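Local coordinates for protein GCN5-related N-acetyltransferase:Aminotransferase, class-II (Rhodopseudomonas palustris, PDB 2FIW) that binds acetyl coenzyme A and probably transfers its acetyl group to an amine, as GCN5-related N-acetyltransferases do, at residues A[21-33]-A[42-55]. Sequence-based numbering, arbitrary orientation. Where two conformers were deposited one is given.
Sequences TAAIFVASIEQLT and QEAWASAADDEAKF. With ACO (acetyl coenzyme *a), chain C.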
loop_
_atom_site.group_PDB
_atom_site.type_symbol
_atom_site.label_atom_id
_atom_site.label_comp_id
_atom_site.label_asym_id
_atom_site.label_seq_id
_atom_site.Cartn_x
_atom_site.Cartn_y
_atom_site.Cartn_z
ATOM N N THR A 21 8.645 -8.432 3.150
ATOM C CA THR A 21 7.646 -7.375 3.165
ATOM C C THR A 21 8.327 -6.028 3.403
ATOM O O THR A 21 7.989 -5.039 2.761
ATOM C CB THR A 21 6.560 -7.634 4.254
ATOM O OG1 THR A 21 6.004 -8.937 4.062
ATOM C CG2 THR A 21 5.443 -6.664 4.121
ATOM N N ALA A 22 9.266 -6.013 4.344
ATOM C CA ALA A 22 10.045 -4.832 4.669
ATOM C C ALA A 22 10.901 -4.446 3.484
ATOM O O ALA A 22 11.081 -3.272 3.236
ATOM C CB ALA A 22 10.913 -5.063 5.923
ATOM N N ALA A 23 11.382 -5.444 2.743
ATOM C CA ALA A 23 12.153 -5.250 1.528
ATOM C C ALA A 23 11.355 -4.691 0.341
ATOM O O ALA A 23 11.869 -3.872 -0.430
ATOM C CB ALA A 23 12.850 -6.538 1.146
ATOM N N ILE A 24 10.106 -5.118 0.182
ATOM C CA ILE A 24 9.245 -4.585 -0.893
ATOM C C ILE A 24 8.898 -3.127 -0.598
ATOM O O ILE A 24 8.810 -2.299 -1.505
ATOM C CB ILE A 24 7.924 -5.417 -1.046
ATOM C CG1 ILE A 24 8.206 -6.762 -1.724
ATOM C CG2 ILE A 24 6.874 -4.649 -1.831
ATOM C CD1 ILE A 24 7.140 -7.827 -1.453
ATOM N N PHE A 25 8.692 -2.846 0.688
ATOM C CA PHE A 25 8.277 -1.552 1.202
ATOM C C PHE A 25 9.379 -0.500 0.966
ATOM O O PHE A 25 9.110 0.556 0.376
ATOM C CB PHE A 25 7.924 -1.734 2.684
ATOM C CG PHE A 25 7.754 -0.455 3.474
ATOM C CD1 PHE A 25 8.820 0.066 4.224
ATOM C CD2 PHE A 25 6.509 0.161 3.562
ATOM C CE1 PHE A 25 8.649 1.217 4.989
ATOM C CE2 PHE A 25 6.321 1.305 4.308
ATOM C CZ PHE A 25 7.385 1.843 5.037
ATOM N N VAL A 26 10.610 -0.795 1.385
ATOM C CA VAL A 26 11.692 0.165 1.188
ATOM C C VAL A 26 12.060 0.325 -0.291
ATOM O O VAL A 26 12.356 1.440 -0.710
ATOM C CB VAL A 26 12.973 -0.056 2.092
ATOM C CG1 VAL A 26 12.624 -0.626 3.438
ATOM C CG2 VAL A 26 14.015 -0.876 1.403
ATOM N N ALA A 27 12.035 -0.759 -1.078
ATOM C CA ALA A 27 12.391 -0.668 -2.494
ATOM C C ALA A 27 11.347 0.105 -3.287
ATOM O O ALA A 27 11.677 0.858 -4.195
ATOM C CB ALA A 27 12.598 -2.034 -3.070
ATOM N N SER A 28 10.081 -0.086 -2.930
ATOM C CA SER A 28 8.951 0.637 -3.525
ATOM C C SER A 28 9.061 2.148 -3.285
ATOM O O SER A 28 8.843 2.955 -4.182
ATOM C CB SER A 28 7.651 0.112 -2.917
ATOM O OG SER A 28 6.518 0.666 -3.555
ATOM N N ILE A 29 9.393 2.517 -2.050
ATOM C CA ILE A 29 9.574 3.908 -1.660
ATOM C C ILE A 29 10.793 4.566 -2.352
ATOM O O ILE A 29 10.664 5.632 -2.960
ATOM C CB ILE A 29 9.651 4.021 -0.128
ATOM C CG1 ILE A 29 8.281 3.667 0.477
ATOM C CG2 ILE A 29 10.174 5.420 0.325
ATOM C CD1 ILE A 29 8.343 3.351 1.957
ATOM N N GLU A 30 11.958 3.938 -2.242
ATOM C CA GLU A 30 13.179 4.458 -2.855
ATOM C C GLU A 30 12.948 4.756 -4.329
ATOM O O GLU A 30 13.150 5.885 -4.801
ATOM C CB GLU A 30 14.317 3.444 -2.708
ATOM C CG GLU A 30 14.818 3.258 -1.274
ATOM C CD GLU A 30 15.868 2.168 -1.157
ATOM O OE1 GLU A 30 15.944 1.296 -2.061
ATOM O OE2 GLU A 30 16.612 2.182 -0.150
ATOM N N GLN A 31 12.467 3.740 -5.034
ATOM C CA GLN A 31 12.426 3.757 -6.500
ATOM C C GLN A 31 11.181 4.378 -7.130
ATOM O O GLN A 31 11.228 4.753 -8.303
ATOM C CB GLN A 31 12.671 2.347 -7.074
ATOM C CG GLN A 31 14.000 1.696 -6.606
ATOM C CD GLN A 31 14.287 0.323 -7.250
ATOM O OE1 GLN A 31 14.193 0.153 -8.482
ATOM N NE2 GLN A 31 14.654 -0.665 -6.410
ATOM N N LEU A 32 10.064 4.493 -6.406
ATOM C CA LEU A 32 8.827 4.938 -7.077
ATOM C C LEU A 32 8.288 6.305 -6.695
ATOM O O LEU A 32 7.271 6.738 -7.230
ATOM C CB LEU A 32 7.716 3.875 -6.975
ATOM C CG LEU A 32 8.049 2.474 -7.500
ATOM C CD1 LEU A 32 7.085 1.440 -6.954
ATOM C CD2 LEU A 32 8.101 2.439 -9.044
ATOM N N THR A 33 8.970 6.994 -5.789
ATOM C CA THR A 33 8.407 8.209 -5.190
ATOM C C THR A 33 9.196 9.506 -5.460
ATOM O O THR A 33 8.851 10.546 -4.907
ATOM C CB THR A 33 8.217 8.047 -3.658
ATOM O OG1 THR A 33 9.496 7.956 -3.034
ATOM C CG2 THR A 33 7.417 6.779 -3.320
ATOM N N GLN A 42 11.874 10.443 1.531
ATOM C CA GLN A 42 11.911 9.010 1.202
ATOM C C GLN A 42 12.630 8.185 2.263
ATOM O O GLN A 42 12.226 7.060 2.547
ATOM C CB GLN A 42 12.583 8.785 -0.155
ATOM C CG GLN A 42 11.875 9.420 -1.341
ATOM C CD GLN A 42 12.690 9.304 -2.617
ATOM O OE1 GLN A 42 13.900 9.524 -2.615
ATOM N NE2 GLN A 42 12.031 8.959 -3.711
ATOM N N GLU A 43 13.683 8.752 2.845
ATOM C CA GLU A 43 14.474 8.071 3.867
ATOM C C GLU A 43 13.710 7.913 5.177
ATOM O O GLU A 43 13.803 6.873 5.821
ATOM C CB GLU A 43 15.814 8.795 4.101
ATOM C CG GLU A 43 16.843 8.579 2.982
ATOM C CD GLU A 43 17.962 9.635 2.933
ATOM O OE1 GLU A 43 18.045 10.514 3.829
ATOM O OE2 GLU A 43 18.763 9.574 1.974
ATOM N N ALA A 44 12.965 8.946 5.566
ATOM C CA ALA A 44 12.137 8.904 6.770
ATOM C C ALA A 44 10.957 7.944 6.613
ATOM O O ALA A 44 10.678 7.153 7.498
ATOM C CB ALA A 44 11.642 10.285 7.118
ATOM N N TRP A 45 10.273 8.043 5.478
ATOM C CA TRP A 45 9.193 7.128 5.108
ATOM C C TRP A 45 9.673 5.661 5.187
ATOM O O TRP A 45 9.083 4.880 5.923
ATOM C CB TRP A 45 8.705 7.478 3.705
ATOM C CG TRP A 45 7.487 6.777 3.220
ATOM C CD1 TRP A 45 6.793 5.746 3.833
ATOM C CD2 TRP A 45 6.831 7.016 1.979
ATOM N NE1 TRP A 45 5.736 5.353 3.043
ATOM C CE2 TRP A 45 5.737 6.114 1.897
ATOM C CE3 TRP A 45 7.049 7.916 0.928
ATOM C CZ2 TRP A 45 4.867 6.087 0.790
ATOM C CZ3 TRP A 45 6.184 7.886 -0.169
ATOM C CH2 TRP A 45 5.111 6.972 -0.228
ATOM N N ALA A 46 10.738 5.311 4.451
ATOM C CA ALA A 46 11.303 3.958 4.463
ATOM C C ALA A 46 11.821 3.500 5.821
ATOM O O ALA A 46 11.850 2.304 6.105
ATOM C CB ALA A 46 12.419 3.843 3.458
ATOM N N SER A 47 12.246 4.444 6.653
ATOM C CA SER A 47 12.906 4.101 7.898
ATOM C C SER A 47 11.926 3.401 8.825
ATOM O O SER A 47 12.323 2.916 9.874
ATOM C CB SER A 47 13.532 5.346 8.580
ATOM O OG SER A 47 12.566 6.059 9.364
ATOM N N ALA A 48 10.649 3.351 8.447
ATOM C CA ALA A 48 9.654 2.664 9.270
ATOM C C ALA A 48 9.917 1.152 9.359
ATOM O O ALA A 48 9.572 0.508 10.356
ATOM C CB ALA A 48 8.250 2.954 8.776
ATOM N N ALA A 49 10.564 0.597 8.339
ATOM C CA ALA A 49 10.922 -0.819 8.336
ATOM C C ALA A 49 12.161 -1.141 9.211
ATOM O O ALA A 49 12.535 -2.319 9.364
ATOM C CB ALA A 49 11.115 -1.304 6.900
ATOM N N ASP A 50 12.774 -0.085 9.763
ATOM C CA ASP A 50 13.929 -0.162 10.666
ATOM C C ASP A 50 13.592 -0.841 11.982
ATOM O O ASP A 50 14.331 -1.727 12.431
ATOM C CB ASP A 50 14.486 1.239 10.987
ATOM C CG ASP A 50 15.367 1.800 9.884
ATOM O OD1 ASP A 50 15.560 1.106 8.866
ATOM O OD2 ASP A 50 15.853 2.947 10.044
ATOM N N ASP A 51 12.510 -0.405 12.622
ATOM C CA ASP A 51 12.021 -1.068 13.822
ATOM C C ASP A 51 11.255 -2.317 13.387
ATOM O O ASP A 51 10.036 -2.285 13.172
ATOM C CB ASP A 51 11.147 -0.122 14.655
ATOM C CG ASP A 51 10.792 -0.692 16.022
ATOM O OD1 ASP A 51 11.189 -1.842 16.343
ATOM O OD2 ASP A 51 10.089 0.018 16.772
ATOM N N GLU A 52 11.998 -3.407 13.248
ATOM C CA GLU A 52 11.487 -4.677 12.703
ATOM C C GLU A 52 10.265 -5.250 13.414
ATOM O O GLU A 52 9.291 -5.647 12.770
ATOM C CB GLU A 52 12.618 -5.715 12.614
ATOM C CG GLU A 52 13.759 -5.238 11.704
ATOM C CD GLU A 52 14.842 -6.282 11.434
ATOM O OE1 GLU A 52 14.657 -7.479 11.783
ATOM O OE2 GLU A 52 15.890 -5.887 10.867
ATOM N N ALA A 53 10.314 -5.264 14.739
ATOM C CA ALA A 53 9.215 -5.769 15.557
ATOM C C ALA A 53 7.920 -4.965 15.375
ATOM O O ALA A 53 6.820 -5.535 15.295
ATOM C CB ALA A 53 9.635 -5.825 17.046
ATOM N N LYS A 54 8.068 -3.650 15.304
ATOM C CA LYS A 54 6.949 -2.707 15.206
ATOM C C LYS A 54 6.401 -2.626 13.766
ATOM O O LYS A 54 5.193 -2.473 13.554
ATOM C CB LYS A 54 7.414 -1.336 15.724
ATOM C CG LYS A 54 6.386 -0.220 15.688
ATOM C CD LYS A 54 6.979 1.087 16.222
ATOM C CE LYS A 54 6.235 2.313 15.650
ATOM N NZ LYS A 54 4.747 2.203 15.912
ATOM N N PHE A 55 7.289 -2.722 12.784
ATOM C CA PHE A 55 6.862 -2.900 11.389
ATOM C C PHE A 55 6.045 -4.200 11.216
ATOM O O PHE A 55 4.972 -4.185 10.635
ATOM C CB PHE A 55 8.056 -2.874 10.428
ATOM C CG PHE A 55 7.664 -2.837 8.976
ATOM C CD1 PHE A 55 7.230 -1.646 8.386
ATOM C CD2 PHE A 55 7.722 -3.991 8.195
ATOM C CE1 PHE A 55 6.846 -1.607 7.039
ATOM C CE2 PHE A 55 7.346 -3.960 6.840
ATOM C CZ PHE A 55 6.908 -2.767 6.266
HETATM N N1A ACO C . -0.201 -1.550 -19.814
HETATM C C2A ACO C . -0.347 -0.256 -19.463
HETATM N N3A ACO C . -0.742 0.094 -18.224
HETATM C C4A ACO C . -1.009 -0.839 -17.257
HETATM C C5A ACO C . -0.879 -2.189 -17.540
HETATM C C6A ACO C . -0.443 -2.550 -18.923
HETATM N N6A ACO C . -0.293 -3.847 -19.291
HETATM N N7A ACO C . -1.204 -2.875 -16.421
HETATM C C8A ACO C . -1.523 -1.968 -15.465
HETATM N N9A ACO C . -1.410 -0.737 -15.983
HETATM C C1B ACO C . -1.643 0.577 -15.323
HETATM C C2B ACO C . -3.029 0.772 -14.740
HETATM O O2B ACO C . -3.954 1.197 -15.743
HETATM C C3B ACO C . -2.774 1.860 -13.709
HETATM O O3B ACO C . -3.036 3.159 -14.243
HETATM P P3B ACO C . -3.430 4.418 -13.302
HETATM O O7A ACO C . -2.153 4.888 -12.614
HETATM O O8A ACO C . -4.439 3.860 -12.325
HETATM O O9A ACO C . -3.997 5.403 -14.301
HETATM C C4B ACO C . -1.290 1.735 -13.337
HETATM O O4B ACO C . -0.707 0.816 -14.263
HETATM C C5B ACO C . -1.076 1.205 -11.919
HETATM O O5B ACO C . -1.922 0.059 -11.740
HETATM P P1A ACO C . -1.405 -1.325 -11.106
HETATM O O1A ACO C . -0.441 -1.995 -12.063
HETATM O O2A ACO C . -2.664 -2.032 -10.654
HETATM O O3A ACO C . -0.626 -0.780 -9.799
HETATM P P2A ACO C . 0.886 -1.131 -9.448
HETATM O O4A ACO C . 1.769 -0.406 -10.427
HETATM O O5A ACO C . 0.987 -2.623 -9.314
HETATM O O6A ACO C . 1.081 -0.483 -7.977
HETATM C CBP ACO C . 1.325 1.437 -6.410
HETATM C CCP ACO C . 0.541 0.780 -7.559
HETATM C CDP ACO C . 0.743 2.828 -6.190
HETATM C CEP ACO C . 1.191 0.601 -5.148
HETATM C CAP ACO C . 2.836 1.525 -6.740
HETATM O OAP ACO C . 3.096 2.462 -7.799
HETATM C C9P ACO C . 3.801 1.763 -5.582
HETATM O O9P ACO C . 4.294 0.735 -4.900
HETATM N N8P ACO C . 4.158 2.946 -5.292
HETATM C C7P ACO C . 5.103 3.422 -4.271
HETATM C C6P ACO C . 4.609 3.259 -2.833
HETATM C C5P ACO C . 3.348 4.050 -2.661
HETATM O O5P ACO C . 3.245 5.183 -3.115
HETATM N N4P ACO C . 2.368 3.443 -2.009
HETATM C C3P ACO C . 1.056 4.001 -1.751
HETATM C C2P ACO C . 1.156 4.826 -0.478
HETATM S S1P ACO C . -0.511 5.018 0.031
HETATM C C ACO C . -0.687 3.960 1.307
HETATM O O ACO C . 0.063 2.997 1.423
HETATM C CH3 ACO C . -1.645 4.193 2.190
#
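The ring of Phe25 is sandwiched: Phe55 turns an edge onto one face, with CE1 of Phe55 over the ring centre and the planes at 56°, while CD1 of Ile29 sits 3.5 Å above the other. At the rim of the Phe25 ring, in its plane, lies the carbonyl oxygen of Ala46. The same Ile29 methyl also lies over the five-membered ring of Trp45, a CH-pi contact 3.5 Å from the ring centroid, so one isoleucine wedges between two aromatics. The Trp45 indole reaches across to helix 21-32 because chi1, at -172°, sets CG opposite the backbone N, and its CZ3 meets CG2 of Thr33 at 3.6 Å. Tyr89 takes the indole NE1 in a hydrogen bond and meets Phe25 edge-to-face. Smaller groups close the seam elsewhere: the CB atoms of Ala22 and Ala49 meet at 3.9 Å. At the far end, Gln42 NE2 donates to Thr33 OG1 (2.8 Å), which lies close to the plane of the Gln42 amide, and that hydroxyl in turn donates to Ile29 O, tying the helix end to its neighbour. The axes of helix 21-32 and of the 42-46 turns run antiparallel, at 166°, and come within 9.3 Å of each other. Ser28, Leu32 and Trp45 line the acetyl coenzyme A pocket, Trp45 presenting its edge toward O5P of the pantetheine arm. Cut back to an alanine here, the site would probably lose the cover over the Ile29 and Thr33 methyls and open a gap beside the cofactor. This antiparallel helix pair, following the first strand and flanking the central sheet beside the cofactor, is characteristic of the GNAT fold.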